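Local coordinates for endolysin (Clostridium phage phictp1, PDB 5A6S), which probably binds the clostridial cell wall through this C-terminal domain, targeting the phage lysin that breaks down host peptidoglycan, at residues Met1-Val6 with Val39-Ala44. The protein carries 1 engineered substitution. Residues are numbered along the deposited sequence; the frame is centred on the assembly and turned at random.
Sequences MENLVV and VKNVYA. Engineered in segment 1-6: Met1 (natural residue Val).
Leu4 of strand 3-7 meets Val39, in the residues leading into strand 41-45, at the apolar centre; these are the two central strands of a four-stranded parallel sheet in a small α/β domain (order 27-29, 3-7, 41-45, 58-60). Leu4 holds CG anti to its backbone N (chi1 -178°), and its side chain crosses that of Val39 at about a right angle, CB lying 3.9 Å from Val39 CG1. Along the strand face that Leu4 shares with Val42, Val6 and Ala44, Val6 CG2 reaches Val42 CG1 obliquely at 4.1 Å. Phe34 and Ile28 pack on Leu4.

Val5 and Tyr43 take the other face, against helix 11-23. The Tyr43 ring turns its edge to Leu4 O, and its hydroxyl hydrogen-bonds Tyr75 of helix 65-77.

Between the faces runs a parallel ladder. Asn41 O accepts from Leu4 N (3.0 Å), Leu4 O from Tyr43 N, and Tyr43 O from Val6 N; the first two bonds lie nearly along the C=O axis.

At the polar edge the Asn3 and Asn41 side chains lie side by side, pointing the same way. Glu2 OE2 and Lys40 NZ stay 5.8 Å apart, too far for a salt bridge, any attraction being at most long-range. Here Glu2 O takes Asn41 N from above its carbonyl plane, N-H...O only 137°, whereas the backbone O of the engineered Met1 receives Lys40 N almost straight at 2.9 Å.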
ATOM      1  N   MET B   1       6.704 -11.584 -20.553  1.00 41.57           N
ATOM      2  CA  MET B   1       5.739 -11.421 -19.453  1.00 37.65           C
ATOM      3  C   MET B   1       4.635 -10.546 -19.982  1.00 30.85           C
ATOM      4  O   MET B   1       4.894  -9.519 -20.612  1.00 36.10           O
ATOM      5  CB  MET B   1       6.471 -10.760 -18.261  1.00 44.35           C
ATOM      6  CG  MET B   1       5.693 -10.502 -16.972  1.00 44.98           C
ATOM      7  SD  MET B   1       6.679  -9.524 -15.740  1.00 46.31           S
ATOM      8  CE  MET B   1       8.025 -10.586 -15.185  1.00 45.42           C
ATOM      9  N   GLU B   2       3.387 -10.886 -19.660  1.00 28.10           N
ATOM     10  CA  GLU B   2       2.271 -10.162 -20.219  1.00 29.20           C
ATOM     11  C   GLU B   2       2.085  -8.774 -19.579  1.00 27.53           C
ATOM     12  O   GLU B   2       1.714  -7.822 -20.279  1.00 28.28           O
ATOM     13  CB  GLU B   2       0.991 -10.959 -19.997  1.00 31.38           C
ATOM     14  CG  GLU B   2      -0.267 -10.281 -20.506  1.00 37.37           C
ATOM     15  CD  GLU B   2      -0.464 -10.435 -22.009  1.00 43.39           C
ATOM     16  OE1 GLU B   2       0.405 -11.081 -22.642  1.00 47.71           O
ATOM     17  OE2 GLU B   2      -1.495  -9.944 -22.522  1.00 49.51           O
ATOM     18  N   ASN B   3       2.261  -8.687 -18.250  1.00 23.50           N
ATOM     19  CA  ASN B   3       1.988  -7.411 -17.549  1.00 21.69           C
ATOM     20  C   ASN B   3       2.987  -7.202 -16.443  1.00 23.36           C
ATOM     21  O   ASN B   3       3.377  -8.168 -15.737  1.00 19.47           O
ATOM     22  CB  ASN B   3       0.585  -7.404 -16.922  1.00 22.53           C
ATOM     23  CG  ASN B   3      -0.554  -7.460 -17.918  1.00 24.43           C
ATOM     24  OD1 ASN B   3      -0.798  -6.546 -18.725  1.00 26.26           O
ATOM     25  ND2 ASN B   3      -1.359  -8.523 -17.787  1.00 27.18           N
ATOM     26  N   LEU B   4       3.350  -5.939 -16.229  1.00 22.64           N
ATOM     27  CA  LEU B   4       4.188  -5.528 -15.119  1.00 22.91           C
ATOM     28  C   LEU B   4       3.794  -4.103 -14.690  1.00 22.82           C
ATOM     29  O   LEU B   4       3.477  -3.258 -15.532  1.00 24.80           O
ATOM     30  CB  LEU B   4       5.655  -5.541 -15.570  1.00 23.43           C
ATOM     31  CG  LEU B   4       6.741  -5.206 -14.612  1.00 21.50           C
ATOM     32  CD1 LEU B   4       6.796  -6.148 -13.429  1.00 20.73           C
ATOM     33  CD2 LEU B   4       8.079  -5.244 -15.336  1.00 23.89           C
ATOM     34  N   VAL B   5       3.816  -3.862 -13.369  1.00 21.18           N
ATOM     35  CA  VAL B   5       3.514  -2.576 -12.799  1.00 19.64           C
ATOM     36  C   VAL B   5       4.726  -2.006 -12.087  1.00 20.08           C
ATOM     37  O   VAL B   5       5.265  -2.567 -11.151  1.00 22.10           O
ATOM     38  CB  VAL B   5       2.315  -2.656 -11.853  1.00 19.71           C
ATOM     39  CG1 VAL B   5       1.869  -1.258 -11.462  1.00 21.49           C
ATOM     40  CG2 VAL B   5       1.159  -3.397 -12.510  1.00 20.31           C
ATOM     41  N   VAL B   6       5.098  -0.805 -12.513  1.00 20.16           N
ATOM     42  CA  VAL B   6       6.219  -0.019 -11.976  1.00 19.78           C
ATOM     43  C   VAL B   6       5.692   1.128 -11.100  1.00 17.51           C
ATOM     44  O   VAL B   6       4.684   1.797 -11.414  1.00 20.08           O
ATOM     45  CB  VAL B   6       7.075   0.640 -13.108  1.00 23.93           C
ATOM     46  CG1 VAL B   6       8.412   1.140 -12.563  1.00 22.84           C
ATOM     47  CG2 VAL B   6       7.362  -0.333 -14.209  1.00 28.43           C
ATOM     48  N   VAL B  39       8.362  -7.231 -22.179  1.00 42.20           N
ATOM     49  CA  VAL B  39       7.117  -7.121 -21.428  1.00 35.86           C
ATOM     50  C   VAL B  39       6.092  -6.581 -22.345  1.00 33.94           C
ATOM     51  O   VAL B  39       6.275  -5.545 -22.936  1.00 37.60           O
ATOM     52  CB  VAL B  39       7.248  -6.227 -20.135  1.00 34.52           C
ATOM     53  CG1 VAL B  39       5.893  -6.016 -19.480  1.00 30.45           C
ATOM     54  CG2 VAL B  39       8.198  -6.894 -19.189  1.00 31.24           C
ATOM     55  N   LYS B  40       4.957  -7.242 -22.429  1.00 34.48           N
ATOM     56  CA  LYS B  40       3.937  -6.822 -23.370  1.00 37.97           C
ATOM     57  C   LYS B  40       3.271  -5.500 -22.940  1.00 36.53           C
ATOM     58  O   LYS B  40       3.173  -4.564 -23.730  1.00 27.28           O
ATOM     59  CB  LYS B  40       2.896  -7.921 -23.510  1.00 46.29           C
ATOM     60  CG  LYS B  40       2.017  -7.810 -24.743  1.00 57.31           C
ATOM     61  CD  LYS B  40       2.644  -8.531 -25.943  1.00 69.04           C
ATOM     62  CE  LYS B  40       1.623  -8.816 -27.050  1.00 76.34           C
ATOM     63  NZ  LYS B  40       0.719  -7.660 -27.372  1.00 81.58           N
ATOM     64  N   ASN B  41       2.837  -5.438 -21.681  1.00 29.22           N
ATOM     65  CA  ASN B  41       2.183  -4.257 -21.102  1.00 29.48           C
ATOM     66  C   ASN B  41       2.927  -3.805 -19.839  1.00 27.31           C
ATOM     67  O   ASN B  41       2.988  -4.502 -18.803  1.00 27.06           O
ATOM     68  CB  ASN B  41       0.695  -4.509 -20.785  1.00 28.68           C
ATOM     69  CG  ASN B  41      -0.090  -5.125 -21.953  1.00 32.49           C
ATOM     70  OD1 ASN B  41      -0.429  -6.305 -21.933  1.00 37.59           O
ATOM     71  ND2 ASN B  41      -0.419  -4.328 -22.926  1.00 30.42           N
ATOM     72  N   VAL B  42       3.543  -2.634 -19.937  1.00 27.08           N
ATOM     73  CA  VAL B  42       4.248  -1.999 -18.831  1.00 25.23           C
ATOM     74  C   VAL B  42       3.401  -0.817 -18.324  1.00 28.10           C
ATOM     75  O   VAL B  42       3.214   0.189 -19.009  1.00 25.61           O
ATOM     76  CB  VAL B  42       5.596  -1.470 -19.286  1.00 25.90           C
ATOM     77  CG1 VAL B  42       6.253  -0.684 -18.160  1.00 28.26           C
ATOM     78  CG2 VAL B  42       6.448  -2.660 -19.689  1.00 28.13           C
ATOM     79  N   TYR B  43       2.808  -1.012 -17.164  1.00 25.33           N
ATOM     80  CA  TYR B  43       2.014  -0.012 -16.518  1.00 23.55           C
ATOM     81  C   TYR B  43       2.916   0.701 -15.534  1.00 22.93           C
ATOM     82  O   TYR B  43       3.782   0.091 -14.887  1.00 21.36           O
ATOM     83  CB  TYR B  43       0.891  -0.678 -15.757  1.00 24.34           C
ATOM     84  CG  TYR B  43      -0.196  -1.241 -16.567  1.00 24.37           C
ATOM     85  CD1 TYR B  43      -0.100  -2.517 -17.087  1.00 24.03           C
ATOM     86  CD2 TYR B  43      -1.338  -0.515 -16.827  1.00 23.02           C
ATOM     87  CE1 TYR B  43      -1.142  -3.063 -17.790  1.00 24.39           C
ATOM     88  CE2 TYR B  43      -2.378  -1.062 -17.539  1.00 27.97           C
ATOM     89  CZ  TYR B  43      -2.253  -2.350 -18.005  1.00 26.43           C
ATOM     90  OH  TYR B  43      -3.238  -2.888 -18.723  1.00 32.92           O
ATOM     91  N   ALA B  44       2.745   2.012 -15.473  1.00 24.97           N
ATOM     92  CA  ALA B  44       3.371   2.821 -14.427  1.00 23.02           C
ATOM     93  C   ALA B  44       2.280   3.461 -13.627  1.00 22.69           C
ATOM     94  O   ALA B  44       1.304   3.933 -14.202  1.00 23.43           O
ATOM     95  CB  ALA B  44       4.214   3.937 -15.023  1.00 23.15           C
TER